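Local coordinates for protein fructose-bisphosphate aldolase class I (Thermoproteus tenax, PDB 1W8S) that is a class I aldolase of the DeoC/LacD family, built on a TIM barrel, with 1,6-di-O-phosphono-beta-D-fructofuranose bound in its pocket, at residues L77-G81 with S92-V98; G105-V109 with D138-V142; V161-R166 with W189-A194. The protein carries 2 engineered substitutions. One frame throughout, in Å; residues are numbered along the deposited sequence.

In the fold
All three contacts belong to one TIM barrel and follow each other in series along the chain. Interactions 1 and 2 have centres about 12 Å apart and share the sheet: strands 75-81 and 108-113 are parallel neighbours, and the contacts touch directly, with L77 N 3.0 Å from A108 O, a probable hydrogen bond, and L79 CD1 3.7 Å from V109 CB. Interaction 3 lies in the outer helical layer, its centre about 24 Å from that of interaction 1 and 22 Å from that of interaction 2; its helix 158-171 follows strand 141-145. Interactions 1 and 2 thus sit on adjacent barrel strands, while interaction 3 joins helices of the outer layer.

Interaction 1: residues L77-G81 with S92-V98; sequences LKLNG and SVANCSV
In this TIM barrel the end of parallel strand 75-81 turns into a short, irregular hairpin: residues 92-98 return against 77-81 at 156°, close to antiparallel, with N80 and A94 nearest in register (CA to CA 3.9 Å). L77 and K78 are extended, but L79 leaves the strand conformation (phi/psi -81/-33): its carbonyl turns to the returning chain, while its side chain leaves sideways and its end comes nearer. The carbonyl is gripped by N95 N, which donates to L79 O at 2.8 Å and 164°, while A94 CA makes a CA-H...O contact with L79 O at 3.4 Å.

The L79 side chain (m, t) is the main bump. Its end enters a hollow bounded by C96, S97 and V98: L79 CD2 lies 4.0 Å from C96 CB and 3.8 Å from S97 O, and L79 CD1 4.1 Å from V98 CG2. V109 of strand 108-113 and I130 of helix 120-137 also touch this leucine. Beside it, L77 CD1 rests 4.2 Å from C96 SG. Further along, N80 (chi1 p) packs its CB 3.1 Å from V93 O, and its ND2 donates to S92 O at 3.0 Å and also to T112 O. The end of N95 (chi1 p) comes over the backbone, N95 ND2 lying 3.7 Å from N80 C and 4.0 Å from G81 N. S97 N-caps helix 98-103, its OG also bonded to E100. One water bridges the segments, donating to G81 O at 2.8 Å and V93 O at 2.7 Å and accepting from N95 ND2 at 3.0 Å.

Interaction 2: residues G105-V109 with D138-V142; sequences GASAV and DLPLV
Strands 108-113 and 141-145 form one parallel step of the TIM barrel, a beta-alpha-beta unit whose crossover is helix 120-137. V109 pairs with L141 (CA to CA 5.1 Å), and both backbone polar atoms of V109 are satisfied by the partner segment, bracketing L141: V109 N donates to P140 O at 3.0 Å and 170°, and V109 O accepts from V142 N at 2.7 Å and 175°. The L141 backbone instead bonds toward strand 175-179, with A175, and its N to D174 OD2. P140 has no N-H to offer, and its CD sits 3.2 Å from S107 O.

Both segments begin at a Schellman motif, G105 (phi/psi 93/16) and D138 (52/46), each ending a helix; D138 O accepts from K7 NZ. Just after D138, L139 points toward the partner, its CD2 4.2 Å from A106 CB and 3.8 Å from V109 CG1. L141 (t, p) packs on helix 120-137 and V109 (chi1 m) on A101 of helix 98-103; between them V109 CG2 meets L141 CD1 at 4.0 Å.

Interaction 3: residues V161-R166 with W189-A194; sequences VAYAAR and WAVKVA
Residues 161-166 and 189-193 are both helical and run nearly in the same direction, their axes 8.1 Å apart at closest approach and crossing at -19°. A162 lies level with A190 (CA to CA 4.0 Å) and R166 with A194 (5.3 Å). Alanines make so close an approach possible.

A190 CB sits 3.9 Å from both V161 CG1 and A162 CA, and A165 CB lies 4.2 Å from V193 CG2 and 4.3 Å from A194 CB. At one margin A162 CB touches W189 CD1 at 3.6 Å. Two methyl groups pack on backbone carbonyls: A165 CB is 3.5 Å from A190 O, and V193 (chi1 m) reaches across with its CG2, 3.6 Å from A162 O.

These are consecutive helices of the outer layer of the TIM barrel, separated in sequence by strand 175-179, whose M176 and I178 lie beneath A165.

One polar contact crosses the interface. R166, with chi1 t and chi2 p, extends onward in the N-to-C direction of its helix, so that R166 NH1 donates to V193 O at 3.0 Å and 150°, the carbonyl near the guanidinium plane. R166 NE is salt-bridged to E170. The same NH1 also bonds to A41 O of a neighbouring subunit, which additionally packs P31 on V193 and M35 on W189.

Interaction 1: residues L77-G81 with S92-V98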
ATOM      1  N   LEU E  77     -26.921   1.008  -0.250  1.00 12.17           N
ATOM      2  CA  LEU E  77     -25.834   1.185  -1.220  1.00 12.49           C
ATOM      3  C   LEU E  77     -24.698   0.223  -0.879  1.00 12.84           C
ATOM      4  O   LEU E  77     -24.054   0.308   0.181  1.00 13.03           O
ATOM      5  CB  LEU E  77     -25.377   2.623  -1.230  1.00 12.66           C
ATOM      6  CG  LEU E  77     -24.606   3.223  -2.388  1.00 15.35           C
ATOM      7  CD1 LEU E  77     -23.527   2.329  -2.888  1.00 16.98           C
ATOM      8  CD2 LEU E  77     -25.567   3.524  -3.499  1.00 19.18           C
ATOM      9  N   LYS E  78     -24.527  -0.766  -1.754  1.00 12.72           N
ATOM     10  CA  LYS E  78     -23.470  -1.755  -1.676  1.00 13.23           C
ATOM     11  C   LYS E  78     -22.168  -1.098  -2.115  1.00 12.30           C
ATOM     12  O   LYS E  78     -22.029  -0.727  -3.284  1.00 13.24           O
ATOM     13  CB  LYS E  78     -23.802  -2.894  -2.647  1.00 12.91           C
ATOM     14  CG  LYS E  78     -22.768  -4.009  -2.727  1.00 18.39           C
ATOM     15  CD  LYS E  78     -22.419  -4.495  -1.385  1.00 24.45           C
ATOM     16  CE  LYS E  78     -21.576  -5.782  -1.425  1.00 27.75           C
ATOM     17  NZ  LYS E  78     -20.713  -5.897  -2.577  1.00 28.18           N
ATOM     18  N   LEU E  79     -21.257  -0.888  -1.172  1.00 12.48           N
ATOM     19  CA  LEU E  79     -20.096  -0.011  -1.398  1.00 13.00           C
ATOM     20  C   LEU E  79     -18.955  -0.679  -2.146  1.00 13.52           C
ATOM     21  O   LEU E  79     -18.240  -0.003  -2.875  1.00 14.04           O
ATOM     22  CB  LEU E  79     -19.528   0.570  -0.090  1.00 13.92           C
ATOM     23  CG  LEU E  79     -20.499   1.418   0.720  1.00 14.22           C
ATOM     24  CD1 LEU E  79     -19.950   1.551   2.123  1.00 13.36           C
ATOM     25  CD2 LEU E  79     -20.663   2.765   0.094  1.00 14.61           C
ATOM     26  N   ASN E  80     -18.751  -1.976  -1.941  1.00 13.55           N
ATOM     27  CA  ASN E  80     -17.642  -2.656  -2.578  1.00 14.34           C
ATOM     28  C   ASN E  80     -18.165  -3.535  -3.692  1.00 15.77           C
ATOM     29  O   ASN E  80     -19.340  -3.495  -4.002  1.00 19.97           O
ATOM     30  CB  ASN E  80     -16.673  -3.379  -1.611  1.00 13.34           C
ATOM     31  CG  ASN E  80     -17.331  -4.379  -0.658  1.00 13.67           C
ATOM     32  OD1 ASN E  80     -18.552  -4.449  -0.532  1.00 11.96           O
ATOM     33  ND2 ASN E  80     -16.489  -5.111   0.075  1.00 14.22           N
ATOM     34  N   GLY E  81     -17.304  -4.299  -4.324  1.00 14.84           N
ATOM     35  CA  GLY E  81     -17.750  -5.204  -5.369  1.00 13.92           C
ATOM     36  C   GLY E  81     -16.579  -5.786  -6.100  1.00 13.07           C
ATOM     37  O   GLY E  81     -15.522  -5.145  -6.245  1.00 13.74           O
ATOM     38  N   SER E  92     -12.735  -7.663  -2.152  1.00 11.84           N
ATOM     39  CA  SER E  92     -13.743  -6.748  -2.703  1.00 11.76           C
ATOM     40  C   SER E  92     -13.500  -5.372  -2.054  1.00 12.78           C
ATOM     41  O   SER E  92     -13.616  -5.259  -0.836  1.00 13.23           O
ATOM     42  CB  SER E  92     -15.132  -7.250  -2.364  1.00 11.26           C
ATOM     43  OG  SER E  92     -16.154  -6.467  -3.003  1.00 12.98           O
ATOM     44  N   VAL E  93     -13.085  -4.378  -2.845  1.00 12.41           N
ATOM     45  CA  VAL E  93     -12.774  -3.056  -2.299  1.00 12.82           C
ATOM     46  C   VAL E  93     -13.866  -2.038  -2.625  1.00 13.09           C
ATOM     47  O   VAL E  93     -14.613  -2.185  -3.586  1.00 12.94           O
ATOM     48  CB  VAL E  93     -11.426  -2.514  -2.803  1.00 12.98           C
ATOM     49  CG1 VAL E  93     -10.303  -3.421  -2.440  1.00 14.29           C
ATOM     50  CG2 VAL E  93     -11.457  -2.295  -4.265  1.00 15.05           C
ATOM     51  N   ALA E  94     -13.930  -0.992  -1.815  1.00 13.02           N
ATOM     52  CA  ALA E  94     -14.938   0.028  -1.982  1.00 12.51           C
ATOM     53  C   ALA E  94     -14.748   0.761  -3.277  1.00 12.22           C
ATOM     54  O   ALA E  94     -13.628   1.131  -3.635  1.00 12.60           O
ATOM     55  CB  ALA E  94     -14.885   1.025  -0.808  1.00 12.25           C
ATOM     56  N   ASN E  95     -15.834   0.945  -4.009  1.00 12.88           N
ATOM     57  CA  ASN E  95     -15.835   1.800  -5.195  1.00 11.90           C
ATOM     58  C   ASN E  95     -16.631   3.084  -4.957  1.00 11.82           C
ATOM     59  O   ASN E  95     -16.862   3.874  -5.896  1.00 10.25           O
ATOM     60  CB  ASN E  95     -16.402   1.064  -6.421  1.00 12.43           C
ATOM     61  CG  ASN E  95     -17.783   0.561  -6.209  1.00 13.42           C
ATOM     62  OD1 ASN E  95     -18.729   1.342  -6.107  1.00 15.04           O
ATOM     63  ND2 ASN E  95     -17.928  -0.755  -6.146  1.00 10.21           N
ATOM     64  N   CYS E  96     -17.067   3.267  -3.721  1.00 12.38           N
ATOM     65  CA  CYS E  96     -17.933   4.370  -3.285  1.00 12.12           C
ATOM     66  C   CYS E  96     -17.668   4.639  -1.828  1.00 13.23           C
ATOM     67  O   CYS E  96     -17.395   3.691  -1.074  1.00 14.03           O
ATOM     68  CB  CYS E  96     -19.398   3.968  -3.450  1.00 13.39           C
ATOM     69  SG  CYS E  96     -20.619   5.296  -3.290  1.00 14.68           S
ATOM     70  N   SER E  97     -17.791   5.906  -1.420  1.00 12.76           N
ATOM     71  CA  SER E  97     -17.693   6.316  -0.015  1.00 12.69           C
ATOM     72  C   SER E  97     -19.061   6.382   0.601  1.00 12.38           C
ATOM     73  O   SER E  97     -20.089   6.472  -0.115  1.00 13.99           O
ATOM     74  CB  SER E  97     -17.066   7.692   0.118  1.00 12.79           C
ATOM     75  OG  SER E  97     -17.792   8.694  -0.544  1.00 12.73           O
ATOM     76  N   VAL E  98     -19.101   6.360   1.924  1.00 11.56           N
ATOM     77  CA  VAL E  98     -20.345   6.560   2.639  1.00 10.89           C
ATOM     78  C   VAL E  98     -20.901   7.933   2.343  1.00 11.45           C
ATOM     79  O   VAL E  98     -22.102   8.088   2.201  1.00 11.38           O
ATOM     80  CB  VAL E  98     -20.120   6.396   4.151  1.00 10.77           C
ATOM     81  CG1 VAL E  98     -21.321   6.861   4.943  1.00 11.44           C
ATOM     82  CG2 VAL E  98     -19.763   4.938   4.449  1.00 11.82           C
TER
HETATM   83  O   HOH W   1     -21.153   0.812  -5.282  1.00 20.26           O
HETATM   84  O   HOH W   2     -18.086  -8.167  -2.938  1.00 20.29           O
HETATM   85  O   HOH W   3     -12.868  -5.264  -5.706  1.00 16.06           O
HETATM   86  O   HOH W   4     -15.383  -2.360  -6.219  1.00 17.64           O

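Interaction 2: residues G105-V109 with D138-V142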
ATOM      1  N   GLY E 105     -28.872   8.915  -1.927  1.00 15.22           N
ATOM      2  CA  GLY E 105     -30.156   8.666  -1.319  1.00 15.88           C
ATOM      3  C   GLY E 105     -30.236   7.398  -0.501  1.00 15.38           C
ATOM      4  O   GLY E 105     -31.327   6.945  -0.163  1.00 15.49           O
ATOM      5  N   ALA E 106     -29.090   6.838  -0.170  1.00 14.86           N
ATOM      6  CA  ALA E 106     -29.019   5.618   0.635  1.00 14.91           C
ATOM      7  C   ALA E 106     -29.562   5.846   2.029  1.00 14.25           C
ATOM      8  O   ALA E 106     -29.336   6.895   2.600  1.00 13.67           O
ATOM      9  CB  ALA E 106     -27.577   5.135   0.724  1.00 15.00           C
ATOM     10  N   SER E 107     -30.278   4.851   2.560  1.00 13.45           N
ATOM     11  CA  SER E 107     -30.683   4.785   3.969  1.00 13.15           C
ATOM     12  C   SER E 107     -29.817   3.848   4.788  1.00 13.64           C
ATOM     13  O   SER E 107     -29.926   3.800   6.014  1.00 13.83           O
ATOM     14  CB  SER E 107     -32.112   4.255   4.088  1.00 13.33           C
ATOM     15  OG  SER E 107     -33.011   5.178   3.559  1.00 11.59           O
ATOM     16  N   ALA E 108     -29.014   3.052   4.109  1.00 13.74           N
ATOM     17  CA  ALA E 108     -27.964   2.253   4.735  1.00 13.80           C
ATOM     18  C   ALA E 108     -26.875   1.961   3.710  1.00 13.24           C
ATOM     19  O   ALA E 108     -27.037   2.213   2.496  1.00 13.28           O
ATOM     20  CB  ALA E 108     -28.530   0.963   5.259  1.00 14.08           C
ATOM     21  N   VAL E 109     -25.765   1.437   4.205  1.00 12.88           N
ATOM     22  CA  VAL E 109     -24.670   0.984   3.360  1.00 13.37           C
ATOM     23  C   VAL E 109     -24.355  -0.463   3.641  1.00 13.60           C
ATOM     24  O   VAL E 109     -24.537  -0.966   4.767  1.00 14.54           O
ATOM     25  CB  VAL E 109     -23.385   1.840   3.483  1.00 13.44           C
ATOM     26  CG1 VAL E 109     -23.608   3.231   2.872  1.00 14.67           C
ATOM     27  CG2 VAL E 109     -22.907   1.937   4.916  1.00 13.60           C
ATOM     28  N   ASP E 138     -24.562   8.742  10.258  1.00 13.22           N
ATOM     29  CA  ASP E 138     -25.747   8.069  10.850  1.00 15.12           C
ATOM     30  C   ASP E 138     -26.478   7.213   9.802  1.00 14.92           C
ATOM     31  O   ASP E 138     -27.697   7.296   9.670  1.00 16.54           O
ATOM     32  CB  ASP E 138     -26.685   9.133  11.461  1.00 15.92           C
ATOM     33  CG  ASP E 138     -27.534   8.595  12.613  1.00 20.34           C
ATOM     34  OD1 ASP E 138     -27.003   7.933  13.542  1.00 24.75           O
ATOM     35  OD2 ASP E 138     -28.755   8.796  12.655  1.00 25.87           O
ATOM     36  N   LEU E 139     -25.717   6.425   9.043  1.00 15.51           N
ATOM     37  CA  LEU E 139     -26.244   5.439   8.095  1.00 15.92           C
ATOM     38  C   LEU E 139     -25.911   4.057   8.648  1.00 15.75           C
ATOM     39  O   LEU E 139     -24.734   3.782   8.858  1.00 16.66           O
ATOM     40  CB  LEU E 139     -25.552   5.614   6.742  1.00 17.30           C
ATOM     41  CG  LEU E 139     -26.426   5.841   5.520  1.00 20.46           C
ATOM     42  CD1 LEU E 139     -27.475   6.884   5.782  1.00 23.16           C
ATOM     43  CD2 LEU E 139     -25.595   6.186   4.315  1.00 23.48           C
ATOM     44  N   PRO E 140     -26.902   3.185   8.896  1.00 14.44           N
ATOM     45  CA  PRO E 140     -26.610   1.815   9.330  1.00 14.21           C
ATOM     46  C   PRO E 140     -25.701   1.062   8.373  1.00 13.96           C
ATOM     47  O   PRO E 140     -25.831   1.229   7.191  1.00 14.18           O
ATOM     48  CB  PRO E 140     -27.986   1.158   9.365  1.00 15.14           C
ATOM     49  CG  PRO E 140     -28.931   2.295   9.550  1.00 14.64           C
ATOM     50  CD  PRO E 140     -28.351   3.428   8.790  1.00 14.55           C
ATOM     51  N   LEU E 141     -24.781   0.265   8.921  1.00 13.70           N
ATOM     52  CA  LEU E 141     -23.882  -0.584   8.175  1.00 13.01           C
ATOM     53  C   LEU E 141     -24.363  -2.012   8.184  1.00 13.45           C
ATOM     54  O   LEU E 141     -24.534  -2.599   9.258  1.00 12.66           O
ATOM     55  CB  LEU E 141     -22.499  -0.510   8.813  1.00 13.68           C
ATOM     56  CG  LEU E 141     -21.423  -1.439   8.285  1.00 14.36           C
ATOM     57  CD1 LEU E 141     -21.121  -1.111   6.848  1.00 15.99           C
ATOM     58  CD2 LEU E 141     -20.193  -1.340   9.212  1.00 16.74           C
ATOM     59  N   VAL E 142     -24.578  -2.557   6.990  1.00 13.67           N
ATOM     60  CA  VAL E 142     -24.906  -3.972   6.801  1.00 14.36           C
ATOM     61  C   VAL E 142     -23.638  -4.655   6.331  1.00 15.51           C
ATOM     62  O   VAL E 142     -23.108  -4.307   5.256  1.00 15.89           O
ATOM     63  CB  VAL E 142     -26.031  -4.191   5.755  1.00 14.35           C
ATOM     64  CG1 VAL E 142     -26.448  -5.713   5.725  1.00 15.24           C
ATOM     65  CG2 VAL E 142     -27.190  -3.280   6.009  1.00 15.28           C
TER

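Interaction 3: residues V161-R166 with W189-A194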
ATOM      1  N   VAL E 161     -20.914 -20.619   9.038  1.00 10.56           N
ATOM      2  CA  VAL E 161     -21.945 -19.574   9.058  1.00 11.46           C
ATOM      3  C   VAL E 161     -22.017 -18.878  10.432  1.00 11.62           C
ATOM      4  O   VAL E 161     -22.166 -17.665  10.516  1.00 10.75           O
ATOM      5  CB  VAL E 161     -23.324 -20.148   8.633  1.00 11.53           C
ATOM      6  CG1 VAL E 161     -24.452 -19.182   8.874  1.00 10.35           C
ATOM      7  CG2 VAL E 161     -23.280 -20.611   7.154  1.00 12.12           C
ATOM      8  N   ALA E 162     -21.984 -19.651  11.519  1.00 11.36           N
ATOM      9  CA  ALA E 162     -21.892 -19.033  12.848  1.00 11.64           C
ATOM     10  C   ALA E 162     -20.648 -18.117  12.975  1.00 11.31           C
ATOM     11  O   ALA E 162     -20.740 -17.025  13.554  1.00 11.13           O
ATOM     12  CB  ALA E 162     -21.920 -20.089  13.923  1.00 12.35           C
ATOM     13  N   TYR E 163     -19.511 -18.525  12.412  1.00 10.50           N
ATOM     14  CA  TYR E 163     -18.288 -17.682  12.442  1.00 10.56           C
ATOM     15  C   TYR E 163     -18.576 -16.399  11.671  1.00 10.37           C
ATOM     16  O   TYR E 163     -18.292 -15.285  12.142  1.00 11.87           O
ATOM     17  CB  TYR E 163     -17.074 -18.437  11.896  1.00 10.47           C
ATOM     18  CG  TYR E 163     -15.691 -18.057  12.460  1.00 10.55           C
ATOM     19  CD1 TYR E 163     -14.626 -18.956  12.376  1.00 11.24           C
ATOM     20  CD2 TYR E 163     -15.448 -16.810  13.059  1.00 10.46           C
ATOM     21  CE1 TYR E 163     -13.346 -18.626  12.878  1.00 12.52           C
ATOM     22  CE2 TYR E 163     -14.182 -16.477  13.573  1.00 12.45           C
ATOM     23  CZ  TYR E 163     -13.136 -17.371  13.477  1.00 10.32           C
ATOM     24  OH  TYR E 163     -11.882 -17.017  13.968  1.00 13.83           O
ATOM     25  N   ALA E 164     -19.222 -16.532  10.523  1.00 10.45           N
ATOM     26  CA  ALA E 164     -19.505 -15.386   9.683  1.00 10.75           C
ATOM     27  C   ALA E 164     -20.314 -14.365  10.482  1.00 11.62           C
ATOM     28  O   ALA E 164     -20.047 -13.174  10.457  1.00 12.75           O
ATOM     29  CB  ALA E 164     -20.266 -15.817   8.466  1.00 10.86           C
ATOM     30  N   ALA E 165     -21.324 -14.860  11.175  1.00 10.92           N
ATOM     31  CA  ALA E 165     -22.238 -14.028  11.920  1.00 11.95           C
ATOM     32  C   ALA E 165     -21.505 -13.343  13.074  1.00 11.69           C
ATOM     33  O   ALA E 165     -21.683 -12.147  13.319  1.00 11.94           O
ATOM     34  CB  ALA E 165     -23.383 -14.880  12.451  1.00 12.24           C
ATOM     35  N   ARG E 166     -20.677 -14.091  13.782  1.00 11.87           N
ATOM     36  CA  ARG E 166     -20.043 -13.532  14.972  1.00 11.98           C
ATOM     37  C   ARG E 166     -19.065 -12.433  14.504  1.00 12.37           C
ATOM     38  O   ARG E 166     -18.979 -11.382  15.139  1.00 11.91           O
ATOM     39  CB  ARG E 166     -19.301 -14.574  15.806  1.00 12.12           C
ATOM     40  CG  ARG E 166     -18.734 -14.001  17.116  1.00 11.50           C
ATOM     41  CD  ARG E 166     -19.734 -13.197  17.931  1.00 13.55           C
ATOM     42  NE  ARG E 166     -19.240 -12.913  19.271  1.00 13.99           N
ATOM     43  CZ  ARG E 166     -19.919 -13.117  20.399  1.00 13.91           C
ATOM     44  NH1 ARG E 166     -21.169 -13.592  20.402  1.00 14.97           N
ATOM     45  NH2 ARG E 166     -19.347 -12.850  21.545  1.00 13.27           N
ATOM     46  N   TRP E 189     -28.159 -21.128  15.905  1.00 13.83           N
ATOM     47  CA  TRP E 189     -26.895 -20.880  16.616  1.00 13.82           C
ATOM     48  C   TRP E 189     -26.180 -19.636  16.016  1.00 13.64           C
ATOM     49  O   TRP E 189     -25.629 -18.810  16.736  1.00 12.90           O
ATOM     50  CB  TRP E 189     -25.965 -22.105  16.555  1.00 14.05           C
ATOM     51  CG  TRP E 189     -24.581 -21.900  17.173  1.00 14.62           C
ATOM     52  CD1 TRP E 189     -23.365 -22.031  16.546  1.00 16.43           C
ATOM     53  CD2 TRP E 189     -24.288 -21.565  18.531  1.00 15.49           C
ATOM     54  NE1 TRP E 189     -22.342 -21.755  17.425  1.00 15.80           N
ATOM     55  CE2 TRP E 189     -22.881 -21.480  18.656  1.00 16.36           C
ATOM     56  CE3 TRP E 189     -25.073 -21.328  19.666  1.00 17.71           C
ATOM     57  CZ2 TRP E 189     -22.253 -21.167  19.859  1.00 14.70           C
ATOM     58  CZ3 TRP E 189     -24.441 -21.019  20.866  1.00 18.29           C
ATOM     59  CH2 TRP E 189     -23.049 -20.940  20.952  1.00 16.95           C
ATOM     60  N   ALA E 190     -26.179 -19.523  14.697  1.00 14.01           N
ATOM     61  CA  ALA E 190     -25.651 -18.328  14.038  1.00 13.57           C
ATOM     62  C   ALA E 190     -26.368 -17.057  14.461  1.00 13.74           C
ATOM     63  O   ALA E 190     -25.748 -16.042  14.784  1.00 14.03           O
ATOM     64  CB  ALA E 190     -25.738 -18.502  12.524  1.00 14.05           C
ATOM     65  N   VAL E 191     -27.697 -17.109  14.455  1.00 14.12           N
ATOM     66  CA  VAL E 191     -28.529 -16.015  14.914  1.00 14.29           C
ATOM     67  C   VAL E 191     -28.236 -15.695  16.369  1.00 15.20           C
ATOM     68  O   VAL E 191     -28.193 -14.522  16.745  1.00 14.93           O
ATOM     69  CB  VAL E 191     -30.025 -16.372  14.716  1.00 14.94           C
ATOM     70  CG1 VAL E 191     -30.962 -15.335  15.369  1.00 15.33           C
ATOM     71  CG2 VAL E 191     -30.329 -16.530  13.224  1.00 13.12           C
ATOM     72  N   LYS E 192     -28.059 -16.730  17.199  1.00 15.59           N
ATOM     73  CA  LYS E 192     -27.791 -16.490  18.610  1.00 16.32           C
ATOM     74  C   LYS E 192     -26.483 -15.740  18.812  1.00 15.53           C
ATOM     75  O   LYS E 192     -26.430 -14.763  19.565  1.00 15.11           O
ATOM     76  CB  LYS E 192     -27.779 -17.780  19.428  1.00 17.13           C
ATOM     77  CG  LYS E 192     -27.489 -17.537  20.931  1.00 19.88           C
ATOM     78  CD  LYS E 192     -27.492 -18.832  21.740  1.00 25.06           C
ATOM     79  CE  LYS E 192     -27.117 -18.584  23.225  1.00 26.85           C
ATOM     80  NZ  LYS E 192     -27.744 -19.628  24.082  1.00 29.48           N
ATOM     81  N   VAL E 193     -25.429 -16.153  18.115  1.00 15.24           N
ATOM     82  CA  VAL E 193     -24.120 -15.573  18.358  1.00 15.15           C
ATOM     83  C   VAL E 193     -24.004 -14.156  17.775  1.00 15.41           C
ATOM     84  O   VAL E 193     -23.099 -13.412  18.146  1.00 14.73           O
ATOM     85  CB  VAL E 193     -22.955 -16.470  17.821  1.00 15.61           C
ATOM     86  CG1 VAL E 193     -22.982 -17.825  18.470  1.00 16.50           C
ATOM     87  CG2 VAL E 193     -23.007 -16.574  16.310  1.00 16.01           C
ATOM     88  N   ALA E 194     -24.906 -13.816  16.849  1.00 13.97           N
ATOM     89  CA  ALA E 194     -25.015 -12.479  16.292  1.00 14.01           C
ATOM     90  C   ALA E 194     -25.619 -11.504  17.325  1.00 13.85           C
ATOM     91  O   ALA E 194     -25.575 -10.294  17.140  1.00 13.46           O
ATOM     92  CB  ALA E 194     -25.879 -12.525  15.066  1.00 14.40           C
TER